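Copper-containing nitrite reductase (Hyphomicrobium denitrificans 1NES1, PDB 6TFD) probably reduces nitrite to nitric oxide, taking electrons from cytochrome c and passing them through copper centres, and works as a homotrimer. Local coordinates at residues V208-K213 and T247-K252; T67-L72 and S100-F105. All coordinates share one frame; numbering follows the deposited sequence.

Contacts 1 and 2 are the same piece of architecture met twice in one chain: a hydrogen-bonded antiparallel strand pair at the side of a cupredoxin-type sheet. Residues 67-72 and 100-105 belong to the N-terminal plastocyanin-like domain, residues 208-213 and 247-252 to the following multicopper-oxidase domain. Their centres are 52 Å apart, on opposite sides of the chain's centre, and their nearest atoms about 40 Å. Each has a leucine near one end that approaches its own copper, Leu-72 to about 7 Å and Leu-212 to about 8 Å from side chain to ion. Both also meet a neighbouring subunit: the second at contact 1, where its strand extends the sheet, the third at contact 2, where it packs on the polar face.

Contact 1 of 2, residues V208-K213 and T247-K252; sequences VELHLK and TVVTFK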
ATOM      1  N   VAL A 208      28.985 -27.299 -45.503  1.00 57.33           N
ATOM      2  CA  VAL A 208      29.114 -27.493 -44.028  1.00 57.07           C
ATOM      3  C   VAL A 208      28.308 -28.732 -43.630  1.00 56.12           C
ATOM      4  O   VAL A 208      27.095 -28.782 -43.974  1.00 53.72           O
ATOM      5  CB  VAL A 208      28.663 -26.244 -43.254  1.00 60.26           C
ATOM      6  CG1 VAL A 208      28.714 -26.472 -41.753  1.00 58.18           C
ATOM      7  CG2 VAL A 208      29.495 -25.031 -43.648  1.00 63.25           C
ATOM      8  N   GLU A 209      28.987 -29.707 -43.006  1.00 54.84           N
ATOM      9  CA  GLU A 209      28.389 -30.917 -42.371  1.00 58.11           C
ATOM     10  C   GLU A 209      28.330 -30.634 -40.865  1.00 54.31           C
ATOM     11  O   GLU A 209      29.377 -30.781 -40.195  1.00 52.27           O
ATOM     12  CB  GLU A 209      29.194 -32.185 -42.701  1.00 56.07           C
ATOM     13  CG  GLU A 209      28.612 -33.488 -42.152  1.00 59.02           C
ATOM     14  CD  GLU A 209      29.495 -34.724 -42.334  1.00 63.60           C
ATOM     15  OE1 GLU A 209      29.521 -35.598 -41.449  1.00 62.92           O
ATOM     16  OE2 GLU A 209      30.156 -34.824 -43.371  1.00 72.15           O
ATOM     17  N   LEU A 210      27.165 -30.208 -40.370  1.00 49.50           N
ATOM     18  CA  LEU A 210      26.990 -29.805 -38.950  1.00 52.50           C
ATOM     19  C   LEU A 210      26.428 -30.960 -38.122  1.00 49.70           C
ATOM     20  O   LEU A 210      25.351 -31.455 -38.478  1.00 53.30           O
ATOM     21  CB  LEU A 210      26.040 -28.617 -38.858  1.00 53.29           C
ATOM     22  CG  LEU A 210      25.792 -28.187 -37.424  1.00 54.87           C
ATOM     23  CD1 LEU A 210      26.911 -27.286 -36.960  1.00 61.64           C
ATOM     24  CD2 LEU A 210      24.464 -27.500 -37.290  1.00 61.75           C
ATOM     25  N   HIS A 211      27.117 -31.313 -37.035  1.00 48.30           N
ATOM     26  CA  HIS A 211      26.660 -32.257 -35.982  1.00 51.77           C
ATOM     27  C   HIS A 211      26.311 -31.476 -34.703  1.00 52.54           C
ATOM     28  O   HIS A 211      27.247 -30.939 -34.073  1.00 50.23           O
ATOM     29  CB  HIS A 211      27.752 -33.305 -35.737  1.00 54.87           C
ATOM     30  CG  HIS A 211      27.953 -34.206 -36.905  1.00 63.02           C
ATOM     31  ND1 HIS A 211      27.378 -35.460 -36.966  1.00 65.77           N
ATOM     32  CD2 HIS A 211      28.602 -34.019 -38.080  1.00 61.43           C
ATOM     33  CE1 HIS A 211      27.673 -36.015 -38.129  1.00 63.12           C
ATOM     34  NE2 HIS A 211      28.417 -35.150 -38.830  1.00 60.50           N
ATOM     35  N   LEU A 212      25.026 -31.410 -34.327  1.00 50.07           N
ATOM     36  CA  LEU A 212      24.595 -30.803 -33.035  1.00 52.82           C
ATOM     37  C   LEU A 212      24.199 -31.916 -32.052  1.00 53.11           C
ATOM     38  O   LEU A 212      23.180 -32.631 -32.309  1.00 50.01           O
ATOM     39  CB  LEU A 212      23.439 -29.818 -33.255  1.00 50.03           C
ATOM     40  CG  LEU A 212      23.251 -28.777 -32.144  1.00 49.54           C
ATOM     41  CD1 LEU A 212      22.458 -27.586 -32.635  1.00 47.67           C
ATOM     42  CD2 LEU A 212      22.561 -29.369 -30.921  1.00 55.79           C
ATOM     43  N   LYS A 213      24.970 -32.042 -30.970  1.00 48.35           N
ATOM     44  CA  LYS A 213      24.692 -32.966 -29.844  1.00 53.64           C
ATOM     45  C   LYS A 213      24.092 -32.136 -28.711  1.00 53.14           C
ATOM     46  O   LYS A 213      24.696 -31.096 -28.379  1.00 51.07           O
ATOM     47  CB  LYS A 213      25.971 -33.628 -29.322  1.00 62.27           C
ATOM     48  CG  LYS A 213      26.526 -34.801 -30.125  1.00 68.72           C
ATOM     49  CD  LYS A 213      27.840 -35.350 -29.535  1.00 78.78           C
ATOM     50  CE  LYS A 213      27.838 -36.846 -29.284  1.00 88.86           C
ATOM     51  NZ  LYS A 213      28.331 -37.600 -30.460  1.00 91.09           N
ATOM     52  N   THR A 247      21.482 -34.288 -33.883  1.00 53.88           N
ATOM     53  CA  THR A 247      20.993 -33.999 -35.263  1.00 50.97           C
ATOM     54  C   THR A 247      22.191 -33.685 -36.169  1.00 50.34           C
ATOM     55  O   THR A 247      23.262 -33.229 -35.660  1.00 45.12           O
ATOM     56  CB  THR A 247      19.905 -32.913 -35.334  1.00 51.28           C
ATOM     57  OG1 THR A 247      20.288 -31.712 -34.654  1.00 54.46           O
ATOM     58  CG2 THR A 247      18.580 -33.420 -34.805  1.00 49.45           C
ATOM     59  N   VAL A 248      22.011 -33.966 -37.463  1.00 52.38           N
ATOM     60  CA  VAL A 248      23.009 -33.726 -38.544  1.00 52.52           C
ATOM     61  C   VAL A 248      22.295 -33.017 -39.695  1.00 49.21           C
ATOM     62  O   VAL A 248      21.214 -33.464 -40.092  1.00 48.83           O
ATOM     63  CB  VAL A 248      23.677 -35.040 -38.989  1.00 52.20           C
ATOM     64  CG1 VAL A 248      24.732 -34.798 -40.054  1.00 56.88           C
ATOM     65  CG2 VAL A 248      24.290 -35.779 -37.812  1.00 46.40           C
ATOM     66  N   VAL A 249      22.871 -31.914 -40.166  1.00 53.11           N
ATOM     67  CA  VAL A 249      22.369 -31.143 -41.343  1.00 57.47           C
ATOM     68  C   VAL A 249      23.550 -30.733 -42.242  1.00 52.62           C
ATOM     69  O   VAL A 249      24.641 -30.347 -41.707  1.00 49.49           O
ATOM     70  CB  VAL A 249      21.562 -29.912 -40.885  1.00 57.86           C
ATOM     71  CG1 VAL A 249      22.455 -28.923 -40.133  1.00 55.89           C
ATOM     72  CG2 VAL A 249      20.818 -29.240 -42.044  1.00 53.24           C
ATOM     73  N   THR A 250      23.325 -30.765 -43.558  1.00 51.71           N
ATOM     74  CA  THR A 250      24.296 -30.309 -44.585  1.00 51.64           C
ATOM     75  C   THR A 250      23.747 -29.048 -45.235  1.00 53.50           C
ATOM     76  O   THR A 250      22.532 -29.032 -45.558  1.00 56.50           O
ATOM     77  CB  THR A 250      24.599 -31.424 -45.584  1.00 50.78           C
ATOM     78  OG1 THR A 250      25.254 -32.423 -44.805  1.00 52.17           O
ATOM     79  CG2 THR A 250      25.486 -30.990 -46.727  1.00 54.77           C
ATOM     80  N   PHE A 251      24.587 -28.021 -45.374  1.00 51.30           N
ATOM     81  CA  PHE A 251      24.185 -26.760 -46.048  1.00 51.95           C
ATOM     82  C   PHE A 251      25.401 -26.136 -46.752  1.00 51.50           C
ATOM     83  O   PHE A 251      26.555 -26.323 -46.289  1.00 50.20           O
ATOM     84  CB  PHE A 251      23.451 -25.844 -45.061  1.00 52.13           C
ATOM     85  CG  PHE A 251      24.316 -25.157 -44.035  1.00 51.04           C
ATOM     86  CD1 PHE A 251      24.971 -23.968 -44.342  1.00 52.44           C
ATOM     87  CD2 PHE A 251      24.458 -25.681 -42.758  1.00 51.40           C
ATOM     88  CE1 PHE A 251      25.778 -23.335 -43.408  1.00 46.44           C
ATOM     89  CE2 PHE A 251      25.249 -25.033 -41.818  1.00 50.57           C
ATOM     90  CZ  PHE A 251      25.905 -23.863 -42.148  1.00 46.30           C
ATOM     91  N   LYS A 252      25.136 -25.469 -47.883  1.00 52.35           N
ATOM     92  CA  LYS A 252      26.130 -24.723 -48.685  1.00 56.47           C
ATOM     93  C   LYS A 252      26.196 -23.290 -48.164  1.00 52.94           C
ATOM     94  O   LYS A 252      25.124 -22.693 -47.956  1.00 55.54           O
ATOM     95  CB  LYS A 252      25.756 -24.780 -50.166  1.00 67.59           C
ATOM     96  CG  LYS A 252      25.759 -26.191 -50.744  1.00 78.02           C
ATOM     97  CD  LYS A 252      25.746 -26.264 -52.259  1.00 84.50           C
ATOM     98  CE  LYS A 252      26.024 -27.665 -52.758  1.00 91.47           C
ATOM     99  NZ  LYS A 252      26.513 -27.666 -54.156  1.00 93.29           N
TER
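Val-208 and Phe-251 begin a run of backbone pairing that binds the strands by six N-H...O=C bonds, two each at Val-208/Phe-251, Leu-210/Val-249 and Leu-212/Thr-247. The shortest runs from Val-208 N to Phe-251 O, 2.7 Å. Between these pairs, CA-H...O contacts fill in, such as Thr-250 CA to Val-208 O at 3.2 Å.

Apolar packing occupies the face of Val-208, Leu-210 and Leu-212. Phe-251 places CG between its own N and carbonyl carbon (chi1 74°), which swings the ring over its neighbour, so that Val-208 CB sits 4.0 Å from the ring centroid in a CH-pi contact. Further along, Leu-210 CD2 lies beside Val-249 CG1 at 3.8 Å.

The polar face is built round His-211. Val-248 CG1 stands over one face of the imidazole, while CG2 of the same valine presses on ND1 at 3.2 Å. In the ring plane, NE2 donates an almost straight bond (178°) to the anti lone pair of Glu-209 OE1, 2.9 Å away; ND1 has a weak bond to Glu-246. A leucine in place of His-211 would probably leave the Glu-209 carboxylate without this donor and freer to turn. Thr-250 OG1 is bonded to Gly-446 O of the second subunit, whose strand extends the sheet.

The imidazole, held in plane by a carboxylate and overlaid by a valine, is thus fixed in rotation; with a carboxylate at each nitrogen, one only weakly bonded, it would probably tend toward the protonated form. The opposite face is mostly hydrophobic, and Leu-212 carries it toward the copper ligand His-222.

Contact 2 of 2, residues T67-L72 and S100-F105; sequences TVQINL and SSTFSF
Val-68 to Leu-72 run antiparallel to Ser-101 to Phe-105, the short axes 4.7 Å apart at 167°, with paired N-H...O=C bonds at Val-68/Phe-105, Ile-70/Phe-103 and Leu-72/Ser-101. The bond from Val-68 N to Phe-105 O, 2.8 Å long, is nearly linear (175°).

Two aromatic rings lie beside the aliphatic side chains of the facing strand. Both phenylalanines carry CG between the backbone N and carbonyl carbon (chi1 60° in Phe-105), which turns each ring across toward the other strand. Val-68 CB lies 4.0 Å from the centroid of the Phe-105 ring, over its face, and its CG1 comes within 3.6 Å of CZ of that ring. Ile-70 sits over Phe-103 in the same way, more loosely, with CB 4.3 Å from the ring centroid, and extends CD1 to the edge of Phe-105, 4.1 Å from CE1. Tyr-87 meets the Phe-105 ring from outside the pair.

Polar groups gather on the other face. Gln-69 NE2 reaches along its own strand to a lone pair of Asn-71 OD1, 3.0 Å away and close to the planes of both amides, while Asn-71 ND2 bonds Thr-33 on strand 30-39. Thr-102 lies alongside Asn-71, though the detail of its close approach to OD1 is doubtful, the threonine being away from a staggered rotamer. Ser-104 OG is bonded to Pro-266 O of the third subunit.

The Gln-69 and Asn-71 amides thus brace each other, their rotations fixed in a buried layer against that subunit. Beneath the strands, the aliphatic and aromatic packing belongs to the hydrophobic interior of a cupredoxin domain, whose copper ligand His-80 lies next to Leu-72.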
ATOM      1  N   THR A  67      39.997   4.122  -8.371  1.00 56.53           N
ATOM      2  CA  THR A  67      39.068   5.243  -8.635  1.00 54.50           C
ATOM      3  C   THR A  67      37.747   4.892  -7.952  1.00 50.25           C
ATOM      4  O   THR A  67      37.215   3.770  -8.196  1.00 44.97           O
ATOM      5  CB  THR A  67      38.935   5.495 -10.139  1.00 57.88           C
ATOM      6  OG1 THR A  67      40.237   5.788 -10.633  1.00 55.49           O
ATOM      7  CG2 THR A  67      38.029   6.661 -10.460  1.00 69.07           C
ATOM      8  N   VAL A  68      37.255   5.806  -7.114  1.00 50.80           N
ATOM      9  CA  VAL A  68      36.075   5.598  -6.225  1.00 48.23           C
ATOM     10  C   VAL A  68      34.966   6.501  -6.749  1.00 48.05           C
ATOM     11  O   VAL A  68      35.235   7.708  -6.942  1.00 47.42           O
ATOM     12  CB  VAL A  68      36.432   5.902  -4.758  1.00 49.43           C
ATOM     13  CG1 VAL A  68      35.231   5.825  -3.830  1.00 49.65           C
ATOM     14  CG2 VAL A  68      37.529   4.965  -4.276  1.00 51.27           C
ATOM     15  N   GLN A  69      33.810   5.905  -7.042  1.00 45.69           N
ATOM     16  CA  GLN A  69      32.568   6.607  -7.457  1.00 46.60           C
ATOM     17  C   GLN A  69      31.565   6.367  -6.336  1.00 46.22           C
ATOM     18  O   GLN A  69      31.393   5.183  -5.938  1.00 46.03           O
ATOM     19  CB  GLN A  69      32.055   6.074  -8.796  1.00 49.07           C
ATOM     20  CG  GLN A  69      30.901   6.869  -9.401  1.00 53.54           C
ATOM     21  CD  GLN A  69      30.231   6.173 -10.572  1.00 53.85           C
ATOM     22  OE1 GLN A  69      30.887   5.665 -11.477  1.00 55.84           O
ATOM     23  NE2 GLN A  69      28.905   6.158 -10.579  1.00 49.94           N
ATOM     24  N   ILE A  70      31.010   7.445  -5.785  1.00 46.90           N
ATOM     25  CA  ILE A  70      29.969   7.376  -4.725  1.00 46.95           C
ATOM     26  C   ILE A  70      28.717   8.041  -5.288  1.00 44.48           C
ATOM     27  O   ILE A  70      28.814   9.208  -5.718  1.00 44.30           O
ATOM     28  CB  ILE A  70      30.441   8.047  -3.422  1.00 51.93           C
ATOM     29  CG1 ILE A  70      31.596   7.279  -2.776  1.00 51.83           C
ATOM     30  CG2 ILE A  70      29.278   8.228  -2.443  1.00 54.45           C
ATOM     31  CD1 ILE A  70      32.256   8.031  -1.632  1.00 52.90           C
ATOM     32  N   ASN A  71      27.606   7.309  -5.286  1.00 42.88           N
ATOM     33  CA  ASN A  71      26.274   7.808  -5.705  1.00 44.41           C
ATOM     34  C   ASN A  71      25.425   8.111  -4.461  1.00 47.67           C
ATOM     35  O   ASN A  71      24.990   7.139  -3.783  1.00 48.88           O
ATOM     36  CB  ASN A  71      25.570   6.776  -6.579  1.00 42.93           C
ATOM     37  CG  ASN A  71      26.433   6.274  -7.712  1.00 45.29           C
ATOM     38  OD1 ASN A  71      27.044   7.060  -8.447  1.00 41.50           O
ATOM     39  ND2 ASN A  71      26.460   4.959  -7.866  1.00 44.46           N
ATOM     40  N   LEU A  72      25.146   9.392  -4.196  1.00 44.79           N
ATOM     41  CA  LEU A  72      24.201   9.801  -3.125  1.00 45.29           C
ATOM     42  C   LEU A  72      22.773   9.958  -3.675  1.00 44.16           C
ATOM     43  O   LEU A  72      22.561  10.783  -4.587  1.00 45.24           O
ATOM     44  CB  LEU A  72      24.663  11.116  -2.489  1.00 45.42           C
ATOM     45  CG  LEU A  72      23.839  11.540  -1.278  1.00 42.42           C
ATOM     46  CD1 LEU A  72      23.973  10.518  -0.162  1.00 42.98           C
ATOM     47  CD2 LEU A  72      24.256  12.915  -0.793  1.00 44.62           C
ATOM     48  N   SER A 100      19.633  13.055  -6.600  1.00 43.24           N
ATOM     49  CA  SER A 100      20.883  12.266  -6.681  1.00 42.11           C
ATOM     50  C   SER A 100      22.035  13.182  -7.115  1.00 44.27           C
ATOM     51  O   SER A 100      21.777  14.149  -7.842  1.00 45.69           O
ATOM     52  CB  SER A 100      20.698  11.129  -7.641  1.00 41.30           C
ATOM     53  OG  SER A 100      19.507  10.409  -7.369  1.00 39.46           O
ATOM     54  N   SER A 101      23.240  12.909  -6.610  1.00 47.32           N
ATOM     55  CA  SER A 101      24.530  13.546  -6.983  1.00 44.72           C
ATOM     56  C   SER A 101      25.611  12.472  -6.883  1.00 45.81           C
ATOM     57  O   SER A 101      25.627  11.751  -5.869  1.00 51.85           O
ATOM     58  CB  SER A 101      24.819  14.736  -6.095  1.00 48.10           C
ATOM     59  OG  SER A 101      26.000  15.432  -6.462  1.00 41.49           O
ATOM     60  N   THR A 102      26.434  12.288  -7.917  1.00 49.72           N
ATOM     61  CA  THR A 102      27.567  11.326  -7.852  1.00 48.80           C
ATOM     62  C   THR A 102      28.865  12.106  -8.038  1.00 46.84           C
ATOM     63  O   THR A 102      28.855  13.167  -8.724  1.00 48.68           O
ATOM     64  CB  THR A 102      27.410  10.108  -8.780  1.00 51.12           C
ATOM     65  OG1 THR A 102      28.396  10.140  -9.808  1.00 61.79           O
ATOM     66  CG2 THR A 102      26.047   9.979  -9.411  1.00 47.86           C
ATOM     67  N   PHE A 103      29.901  11.633  -7.349  1.00 46.00           N
ATOM     68  CA  PHE A 103      31.269  12.214  -7.341  1.00 50.28           C
ATOM     69  C   PHE A 103      32.295  11.070  -7.318  1.00 44.45           C
ATOM     70  O   PHE A 103      31.950   9.901  -6.985  1.00 45.35           O
ATOM     71  CB  PHE A 103      31.441  13.223  -6.198  1.00 51.45           C
ATOM     72  CG  PHE A 103      31.465  12.670  -4.791  1.00 55.51           C
ATOM     73  CD1 PHE A 103      30.289  12.345  -4.126  1.00 61.24           C
ATOM     74  CD2 PHE A 103      32.661  12.523  -4.107  1.00 52.10           C
ATOM     75  CE1 PHE A 103      30.314  11.858  -2.826  1.00 60.12           C
ATOM     76  CE2 PHE A 103      32.681  12.037  -2.811  1.00 50.68           C
ATOM     77  CZ  PHE A 103      31.512  11.718  -2.170  1.00 56.53           C
ATOM     78  N   SER A 104      33.524  11.395  -7.706  1.00 44.25           N
ATOM     79  CA  SER A 104      34.644  10.432  -7.788  1.00 48.58           C
ATOM     80  C   SER A 104      35.962  11.101  -7.407  1.00 52.28           C
ATOM     81  O   SER A 104      36.062  12.360  -7.419  1.00 53.94           O
ATOM     82  CB  SER A 104      34.733   9.822  -9.162  1.00 49.67           C
ATOM     83  OG  SER A 104      34.729  10.833 -10.156  1.00 52.14           O
ATOM     84  N   PHE A 105      36.943  10.246  -7.132  1.00 51.50           N
ATOM     85  CA  PHE A 105      38.314  10.613  -6.705  1.00 53.61           C
ATOM     86  C   PHE A 105      39.180   9.355  -6.810  1.00 51.62           C
ATOM     87  O   PHE A 105      38.625   8.242  -6.912  1.00 49.68           O
ATOM     88  CB  PHE A 105      38.304  11.225  -5.294  1.00 56.83           C
ATOM     89  CG  PHE A 105      37.769  10.324  -4.205  1.00 54.46           C
ATOM     90  CD1 PHE A 105      36.412  10.246  -3.950  1.00 55.71           C
ATOM     91  CD2 PHE A 105      38.620   9.538  -3.449  1.00 51.08           C
ATOM     92  CE1 PHE A 105      35.915   9.386  -2.979  1.00 60.92           C
ATOM     93  CE2 PHE A 105      38.126   8.672  -2.485  1.00 57.56           C
ATOM     94  CZ  PHE A 105      36.772   8.602  -2.242  1.00 59.92           C
TER